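Local coordinates for protein Rubredoxin\:oxygen oxidoreductase (Desulfovibrio gigas, PDB 1E5D) that catalyses the four-electron reduction of dioxygen to two water molecules, using a diiron centre in a beta-lactamase-like fold and flavin mononucleotide, at residues A15-S20 against T33-Y38; D49-E54 against A85-A90. All coordinates share one frame; numbering follows the deposited sequence. Where two conformers were deposited one is given.

Interaction 1 of 2, residues A15-S20 against T33-Y38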
loop_
_atom_site.group_PDB
_atom_site.type_symbol
_atom_site.label_atom_id
_atom_site.label_comp_id
_atom_site.label_asym_id
_atom_site.label_seq_id
_atom_site.Cartn_x
_atom_site.Cartn_y
_atom_site.Cartn_z
ATOM N N ALA A 15 -21.538 19.851 -10.646
ATOM C CA ALA A 15 -22.066 18.890 -9.693
ATOM C C ALA A 15 -21.251 18.836 -8.412
ATOM O O ALA A 15 -20.023 18.854 -8.426
ATOM C CB ALA A 15 -22.105 17.508 -10.333
ATOM N N ILE A 16 -21.994 18.756 -7.319
ATOM C CA ILE A 16 -21.449 18.501 -6.002
ATOM C C ILE A 16 -21.358 16.992 -5.787
ATOM O O ILE A 16 -22.362 16.287 -5.871
ATOM C CB ILE A 16 -22.280 19.114 -4.866
ATOM C CG1 ILE A 16 -22.757 20.538 -5.129
ATOM C CG2 ILE A 16 -21.486 19.041 -3.573
ATOM C CD1 ILE A 16 -22.542 21.500 -3.982
ATOM N N ASP A 17 -20.145 16.525 -5.521
ATOM C CA ASP A 17 -19.969 15.082 -5.329
ATOM C C ASP A 17 -19.746 14.761 -3.856
ATOM O O ASP A 17 -18.627 14.537 -3.390
ATOM C CB ASP A 17 -18.823 14.625 -6.219
ATOM C CG ASP A 17 -18.714 13.128 -6.379
ATOM O OD1 ASP A 17 -19.202 12.411 -5.486
ATOM O OD2 ASP A 17 -18.127 12.676 -7.385
ATOM N N TRP A 18 -20.838 14.743 -3.095
ATOM C CA TRP A 18 -20.790 14.490 -1.665
ATOM C C TRP A 18 -20.051 13.214 -1.276
ATOM O O TRP A 18 -19.361 13.199 -0.259
ATOM C CB TRP A 18 -22.213 14.379 -1.126
ATOM C CG TRP A 18 -23.103 15.549 -1.369
ATOM C CD1 TRP A 18 -23.942 15.776 -2.417
ATOM C CD2 TRP A 18 -23.234 16.680 -0.500
ATOM N NE1 TRP A 18 -24.588 16.980 -2.255
ATOM C CE2 TRP A 18 -24.168 17.549 -1.086
ATOM C CE3 TRP A 18 -22.640 17.018 0.717
ATOM C CZ2 TRP A 18 -24.525 18.757 -0.485
ATOM C CZ3 TRP A 18 -22.998 18.217 1.308
ATOM C CH2 TRP A 18 -23.931 19.071 0.706
ATOM N N ASN A 19 -20.206 12.152 -2.063
ATOM C CA ASN A 19 -19.726 10.836 -1.660
ATOM C C ASN A 19 -18.286 10.525 -2.035
ATOM O O ASN A 19 -17.773 9.467 -1.655
ATOM C CB ASN A 19 -20.629 9.755 -2.280
ATOM C CG ASN A 19 -22.065 9.912 -1.834
ATOM O OD1 ASN A 19 -22.344 10.531 -0.815
ATOM N ND2 ASN A 19 -22.999 9.346 -2.585
ATOM N N SER A 20 -17.630 11.414 -2.771
ATOM C CA SER A 20 -16.262 11.144 -3.201
ATOM C C SER A 20 -15.342 10.868 -2.026
ATOM O O SER A 20 -15.145 11.685 -1.121
ATOM C CB SER A 20 -15.731 12.324 -4.018
ATOM O OG SER A 20 -14.414 12.085 -4.487
ATOM N N THR A 33 -16.163 16.450 -2.954
ATOM C CA THR A 33 -15.559 17.375 -3.901
ATOM C C THR A 33 -16.658 17.914 -4.805
ATOM O O THR A 33 -17.839 17.576 -4.710
ATOM C CB THR A 33 -14.450 16.689 -4.706
ATOM O OG1 THR A 33 -13.827 17.610 -5.610
ATOM C CG2 THR A 33 -15.036 15.587 -5.587
ATOM N N THR A 34 -16.274 18.802 -5.717
ATOM C CA THR A 34 -17.243 19.291 -6.682
ATOM C C THR A 34 -16.597 19.285 -8.066
ATOM O O THR A 34 -15.387 19.166 -8.244
ATOM C CB THR A 34 -17.768 20.711 -6.396
ATOM O OG1 THR A 34 -16.777 21.691 -6.758
ATOM C CG2 THR A 34 -18.058 20.895 -4.917
ATOM N N TYR A 35 -17.464 19.435 -9.056
ATOM C CA TYR A 35 -16.973 19.607 -10.422
ATOM C C TYR A 35 -17.572 20.913 -10.928
ATOM O O TYR A 35 -18.787 20.987 -11.122
ATOM C CB TYR A 35 -17.335 18.370 -11.242
ATOM C CG TYR A 35 -16.669 17.143 -10.643
ATOM C CD1 TYR A 35 -15.304 16.959 -10.833
ATOM C CD2 TYR A 35 -17.376 16.213 -9.897
ATOM C CE1 TYR A 35 -14.654 15.866 -10.302
ATOM C CE2 TYR A 35 -16.733 15.110 -9.364
ATOM C CZ TYR A 35 -15.382 14.946 -9.571
ATOM O OH TYR A 35 -14.718 13.857 -9.052
ATOM N N ASN A 36 -16.705 21.898 -11.080
ATOM C CA ASN A 36 -17.066 23.268 -11.385
ATOM C C ASN A 36 -16.811 23.605 -12.846
ATOM O O ASN A 36 -15.725 23.422 -13.374
ATOM C CB ASN A 36 -16.286 24.246 -10.499
ATOM C CG ASN A 36 -16.554 24.025 -9.021
ATOM O OD1 ASN A 36 -17.566 23.442 -8.646
ATOM N ND2 ASN A 36 -15.643 24.496 -8.175
ATOM N N ALA A 37 -17.854 24.112 -13.481
ATOM C CA ALA A 37 -17.786 24.674 -14.821
ATOM C C ALA A 37 -18.396 26.071 -14.733
ATOM O O ALA A 37 -19.192 26.346 -13.828
ATOM C CB ALA A 37 -18.484 23.807 -15.842
ATOM N N TYR A 38 -17.994 26.945 -15.652
ATOM C CA TYR A 38 -18.499 28.316 -15.585
ATOM C C TYR A 38 -19.077 28.740 -16.928
ATOM O O TYR A 38 -18.412 28.719 -17.962
ATOM C CB TYR A 38 -17.391 29.263 -15.106
ATOM C CG TYR A 38 -16.909 28.834 -13.731
ATOM C CD1 TYR A 38 -15.886 27.899 -13.628
ATOM C CD2 TYR A 38 -17.467 29.332 -12.564
ATOM C CE1 TYR A 38 -15.433 27.484 -12.392
ATOM C CE2 TYR A 38 -17.013 28.919 -11.319
ATOM C CZ TYR A 38 -15.997 27.995 -11.244
ATOM O OH TYR A 38 -15.517 27.561 -10.032
#
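A15, I16 and D17 pair antiparallel with Y35, T34 and T33, the two short strand segments running at 162° to each other with their axes 4.5 Å apart. Two hydrogen-bonded pairs flank the non-hydrogen-bonded pair I16–T34. At one end A15 N donates to Y35 O at 3.0 Å and Y35 N returns a bond to A15 O at 2.7 Å; at the other, D17 N meets T33 O at 2.7 Å and T33 N meets D17 O at 3.1 Å. This last donor lies well above the D17 carbonyl plane, where the strand gives way to the type I turn D17–S20. On the face carrying A15, D17, T33 and Y35, the carboxylate of D17 reaches the tyrosine. Its CG is anti to the backbone N (chi1 -167°), and OD2 comes to the edge of the ring, in plane, 3.4 Å from Y35 CE2, with carboxylate and ring planes 54° apart. Next to it, T33 CG2 packs against S20 CB at 3.7 Å, so the turn folds back onto the start of strand 33-40. On the opposite face I16 and T34 lie side by side, their CG2 methyls touching at 4.1 Å, while T34 OG1 donates to N36 OD1 two residues on and is also bonded by G227 N. Y35 also borders the metal site: its OH bonds to H24, and its ring meets that of the iron ligand H226 almost perpendicularly, while T34 O bonds to H226 ND1. The ladder thus carries two groups that contact H226 and probably helps to position it, and a carboxylate oxygen at the rim of Y35 would be expected to interact favourably with the ring's electropositive C-H edge.

Interaction 2 of 2, residues D49-E54 against A85-A90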
loop_
_atom_site.group_PDB
_atom_site.type_symbol
_atom_site.label_atom_id
_atom_site.label_comp_id
_atom_site.label_asym_id
_atom_site.label_seq_id
_atom_site.Cartn_x
_atom_site.Cartn_y
_atom_site.Cartn_z
ATOM N N ASP A 49 -14.534 24.849 -18.820
ATOM C CA ASP A 49 -14.437 23.542 -18.184
ATOM C C ASP A 49 -15.636 22.678 -18.594
ATOM O O ASP A 49 -16.469 23.108 -19.389
ATOM C CB ASP A 49 -14.391 23.646 -16.665
ATOM C CG ASP A 49 -13.449 24.703 -16.128
ATOM O OD1 ASP A 49 -12.482 25.025 -16.856
ATOM O OD2 ASP A 49 -13.651 25.202 -14.992
ATOM N N THR A 50 -15.717 21.497 -18.023
ATOM C CA THR A 50 -16.789 20.485 -18.257
ATOM C C THR A 50 -16.965 19.738 -16.958
ATOM O O THR A 50 -16.532 20.303 -15.926
ATOM C CB THR A 50 -16.382 19.728 -19.520
ATOM O OG1 THR A 50 -17.388 20.047 -20.509
ATOM C CG2 THR A 50 -16.337 18.220 -19.471
ATOM N N VAL A 51 -17.542 18.567 -16.778
ATOM C CA VAL A 51 -17.452 17.825 -15.522
ATOM C C VAL A 51 -17.103 16.364 -15.775
ATOM O O VAL A 51 -16.933 15.924 -16.914
ATOM C CB VAL A 51 -18.771 17.911 -14.738
ATOM C CG1 VAL A 51 -19.032 19.352 -14.331
ATOM C CG2 VAL A 51 -19.919 17.373 -15.573
ATOM N N LYS A 52 -16.987 15.588 -14.703
ATOM C CA LYS A 52 -16.841 14.135 -14.821
ATOM C C LYS A 52 -17.970 13.628 -15.713
ATOM O O LYS A 52 -19.074 14.167 -15.587
ATOM C CB LYS A 52 -16.902 13.488 -13.453
ATOM C CG LYS A 52 -15.696 12.724 -12.951
ATOM C CD LYS A 52 -16.173 11.704 -11.927
ATOM C CE LYS A 52 -15.054 10.842 -11.379
ATOM N NZ LYS A 52 -15.553 9.865 -10.365
ATOM N N ALA A 53 -17.730 12.668 -16.586
ATOM C CA ALA A 53 -18.741 12.227 -17.543
ATOM C C ALA A 53 -20.086 11.917 -16.893
ATOM O O ALA A 53 -21.132 12.224 -17.463
ATOM C CB ALA A 53 -18.264 10.999 -18.307
ATOM N N GLU A 54 -20.050 11.325 -15.707
ATOM C CA GLU A 54 -21.249 10.834 -15.040
ATOM C C GLU A 54 -22.137 11.983 -14.566
ATOM O O GLU A 54 -23.254 11.730 -14.109
ATOM C CB GLU A 54 -20.935 9.922 -13.851
ATOM C CG GLU A 54 -19.498 9.944 -13.369
ATOM C CD GLU A 54 -18.552 9.170 -14.268
ATOM O OE1 GLU A 54 -18.494 7.928 -14.169
ATOM O OE2 GLU A 54 -17.859 9.808 -15.090
ATOM N N ALA A 85 -12.793 17.248 -18.509
ATOM C CA ALA A 85 -13.126 17.164 -19.926
ATOM C C ALA A 85 -14.036 16.000 -20.276
ATOM O O ALA A 85 -14.345 15.770 -21.444
ATOM C CB ALA A 85 -11.837 17.037 -20.736
ATOM N N GLY A 86 -14.463 15.240 -19.277
ATOM C CA GLY A 86 -15.174 14.012 -19.544
ATOM C C GLY A 86 -16.490 14.156 -20.263
ATOM O O GLY A 86 -16.906 13.228 -20.967
ATOM N N ALA A 87 -17.155 15.291 -20.081
ATOM C CA ALA A 87 -18.466 15.500 -20.687
ATOM C C ALA A 87 -18.328 16.287 -21.986
ATOM O O ALA A 87 -19.314 16.692 -22.595
ATOM C CB ALA A 87 -19.395 16.203 -19.713
ATOM N N LEU A 88 -17.083 16.496 -22.406
ATOM C CA LEU A 88 -16.824 17.234 -23.645
ATOM C C LEU A 88 -17.585 16.599 -24.803
ATOM O O LEU A 88 -18.342 17.326 -25.457
ATOM C CB LEU A 88 -15.332 17.335 -23.917
ATOM C CG LEU A 88 -14.886 18.035 -25.196
ATOM C CD1 LEU A 88 -15.657 19.320 -25.417
ATOM C CD2 LEU A 88 -13.386 18.325 -25.164
ATOM N N PRO A 89 -17.462 15.308 -25.067
ATOM C CA PRO A 89 -18.262 14.689 -26.137
ATOM C C PRO A 89 -19.751 14.974 -26.004
ATOM O O PRO A 89 -20.401 15.352 -26.982
ATOM C CB PRO A 89 -18.024 13.187 -25.949
ATOM C CG PRO A 89 -16.695 13.105 -25.279
ATOM C CD PRO A 89 -16.587 14.324 -24.410
ATOM N N ALA A 90 -20.333 14.804 -24.822
ATOM C CA ALA A 90 -21.762 15.090 -24.685
ATOM C C ALA A 90 -22.064 16.555 -24.971
ATOM O O ALA A 90 -23.116 16.898 -25.508
ATOM C CB ALA A 90 -22.270 14.734 -23.293
#
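T50 and V51, in the loop that leaves strand 46-48, pack on the tight turn A85–L88 between helix 82-85 and helix 88-95, just after the iron-binding residues H79, E81 and D83 in the sequence of the beta-lactamase-like domain. T50 supplies the main side-chain contact. Its CG2 methyl is modelled against the backbone from A85 to A87 and meets the methyl of A87, with T50 CG2 and A87 CB 3.7 Å apart; its exact placement is doubtful, since chi1 (-114°) is far from a staggered value. One residue on, V51 O accepts a weak hydrogen bond from A87 N at 3.2 Å, bent to 120° at the hydrogen. A87 is the N-cap residue of helix 88-95, and the type I turn A85–L88 is closed by a bond from L88 N to A85 O. With no side chain on G86, the two backbones come close, G86 CA lying 4.5 Å from A53 CA. The methyl of A53 then rests against the carbonyl of G86, A53 CB lying 3.7 Å from G86 O. Around this contact, V51 packs on L59 and A87 on K56, both of helix 56-64. Helix 104-114 also contributes, A85 touching F114 and L88 touching M110, while I77 of strand 74-77 lies against both A85 and L88.

In the fold
From the N terminus, interaction 1 comes first: strand 10-17 turns away through the short strands 22-23 and 27-28 and returns as strand 33-40, with twelve residues between the two segments. The chain then runs through strand 46-48, and interaction 2 closes a longer loop containing helix 56-64, strand 74-77, the iron ligands H79, E81 and D83 and most of helix 82-85. The two loops follow in series, neither nesting nor crossing. Their centres are 12 Å apart, and they touch directly: Y35 O packs on V51 CG1, and Y35 OH on K52 CE. Interaction 1 joins neighbouring strands of the seven-stranded sheet, whereas interaction 2 ties the loop after strand 46-48 to the start of helix 88-95.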